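Local coordinates for protein-disulfide isomerase (Novosphingobium aromaticivorans, PDB 3GMF), which probably acts as a thiol-disulfide oxidoreductase or isomerase of the thioredoxin superfamily, at residues A[34-38]-A[83-88]. Residues are numbered along the deposited sequence; the frame is centred on the assembly and turned at random. Where two conformers were deposited one is given.
Sequences EIESE and HTAFMR
Residues 34-38 and 83-88 are both helical, their axes 10.2 Å apart at closest approach and their N-to-C directions at 133°, a roughly antiparallel but splayed crossing. In register, Glu34 faces Met87 (CA-CA 6.4 Å) and Ile35 faces Arg88 (CA-CA 6.0 Å). His83 (chi1 t) begins the second segment; its ND1 bonds Tyr25 OH, leaving NE2 to meet a water at 2.8 Å that donates to Glu34 OE1 at 3.0 Å. An imidazole, polar at both ends, thus suits this buried position. Next, Thr84 (chi1 m) brings OG1 within 2.8 Å of Glu34 OE2, reached by a t, p glutamate; the hydroxyl's single proton can go to this carboxylate or to Phe80 O. Helix 28-46 starts within what is probably a thioredoxin-type CxxC (Cys27 and Cys30), whereas helix 76-88 belongs to the helical insertion between strands 51-57 and 171-174, as in DsbA-like proteins, so the contact joins the thioredoxin core to its insert. Met87 lays CB against Glu34 CB (3.8 Å), then its flexible m, m, t chain leads away toward Val23, Tyr25 and the CxxC residues. Arg88, long enough to cross the gap, extends (m, t, t) past Glu34 (CG-CG 4.4 Å), lays one guanidinium face over Ile35 CA, and brings NH1 to 3.6 Å from Ile35 O and NH2 to 4.0 Å from Ile35 CG2.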
# COMPACT_ATOMS: atom_id res chain seq x y z
N GLU A 34 1.39 0.48 -10.07
CA GLU A 34 2.76 0.70 -9.61
C GLU A 34 3.80 0.45 -10.72
O GLU A 34 4.70 1.27 -10.92
CB GLU A 34 3.08 -0.15 -8.38
CG GLU A 34 4.41 0.23 -7.69
CD GLU A 34 4.34 1.55 -6.92
OE1 GLU A 34 3.36 2.33 -7.06
OE2 GLU A 34 5.29 1.80 -6.15
N ILE A 35 3.66 -0.66 -11.42
CA ILE A 35 4.56 -1.02 -12.52
C ILE A 35 4.47 0.04 -13.64
O ILE A 35 5.51 0.47 -14.15
CB ILE A 35 4.25 -2.45 -13.06
CG1 ILE A 35 4.53 -3.50 -11.98
CG2 ILE A 35 5.03 -2.75 -14.34
CD1 ILE A 35 3.72 -4.77 -12.11
N GLU A 36 3.26 0.49 -13.95
CA GLU A 36 3.03 1.45 -15.03
C GLU A 36 3.52 2.87 -14.70
O GLU A 36 3.97 3.59 -15.59
CB GLU A 36 1.54 1.52 -15.39
CG GLU A 36 0.98 0.31 -16.16
CD GLU A 36 1.72 0.06 -17.46
OE1 GLU A 36 1.83 0.99 -18.28
OE2 GLU A 36 2.19 -1.09 -17.66
N SER A 37 3.41 3.27 -13.44
CA SER A 37 3.57 4.67 -13.05
C SER A 37 4.82 5.07 -12.25
O SER A 37 5.23 6.23 -12.35
CB SER A 37 2.36 5.10 -12.23
OG SER A 37 2.46 4.59 -10.90
N GLU A 38 5.37 4.16 -11.45
CA GLU A 38 6.43 4.50 -10.49
C GLU A 38 7.57 5.29 -11.13
O GLU A 38 7.96 6.34 -10.61
CB GLU A 38 6.96 3.25 -9.77
CG GLU A 38 8.12 3.48 -8.79
CD GLU A 38 7.72 4.22 -7.52
OE1 GLU A 38 6.52 4.30 -7.20
OE2 GLU A 38 8.63 4.74 -6.82
N HIS A 83 7.42 -1.13 -0.11
CA HIS A 83 6.09 -0.93 -0.69
C HIS A 83 6.10 -1.25 -2.19
O HIS A 83 5.26 -2.01 -2.66
CB HIS A 83 5.63 0.51 -0.44
CG HIS A 83 4.36 0.89 -1.16
ND1 HIS A 83 3.11 0.62 -0.65
CD2 HIS A 83 4.17 1.54 -2.33
CE1 HIS A 83 2.19 1.07 -1.49
NE2 HIS A 83 2.81 1.64 -2.51
N THR A 84 7.07 -0.70 -2.92
CA THR A 84 7.19 -0.95 -4.36
C THR A 84 7.45 -2.43 -4.65
O THR A 84 6.86 -2.98 -5.59
CB THR A 84 8.27 -0.02 -5.03
OG1 THR A 84 7.77 1.33 -5.04
CG2 THR A 84 8.58 -0.44 -6.45
N ALA A 85 8.29 -3.06 -3.83
CA ALA A 85 8.61 -4.49 -3.98
C ALA A 85 7.36 -5.39 -3.84
O ALA A 85 7.10 -6.22 -4.71
CB ALA A 85 9.69 -4.93 -2.99
N PHE A 86 6.59 -5.18 -2.77
CA PHE A 86 5.31 -5.91 -2.63
C PHE A 86 4.36 -5.69 -3.79
O PHE A 86 3.70 -6.64 -4.25
CB PHE A 86 4.61 -5.57 -1.32
CG PHE A 86 5.10 -6.36 -0.14
CD1 PHE A 86 4.74 -7.70 0.02
CD2 PHE A 86 5.91 -5.75 0.82
CE1 PHE A 86 5.18 -8.41 1.14
CE2 PHE A 86 6.36 -6.44 1.93
CZ PHE A 86 6.01 -7.79 2.09
N MET A 87 4.29 -4.45 -4.28
CA MET A 87 3.40 -4.14 -5.40
C MET A 87 3.92 -4.72 -6.71
O MET A 87 3.16 -5.37 -7.43
CB MET A 87 3.19 -2.63 -5.56
CG MET A 87 2.26 -2.02 -4.53
SD MET A 87 0.56 -2.70 -4.49
CE MET A 87 -0.14 -1.44 -3.44
N ARG A 88 5.20 -4.48 -7.03
CA ARG A 88 5.78 -5.01 -8.26
C ARG A 88 5.82 -6.54 -8.30
O ARG A 88 5.60 -7.13 -9.36
CB ARG A 88 7.20 -4.45 -8.49
CG ARG A 88 7.18 -3.01 -8.95
CD ARG A 88 8.58 -2.59 -9.41
NE ARG A 88 8.53 -1.37 -10.21
CZ ARG A 88 8.46 -1.36 -11.54
NH1 ARG A 88 8.42 -0.20 -12.19
NH2 ARG A 88 8.42 -2.49 -12.22
O HOH W 1 1.68 3.07 -4.65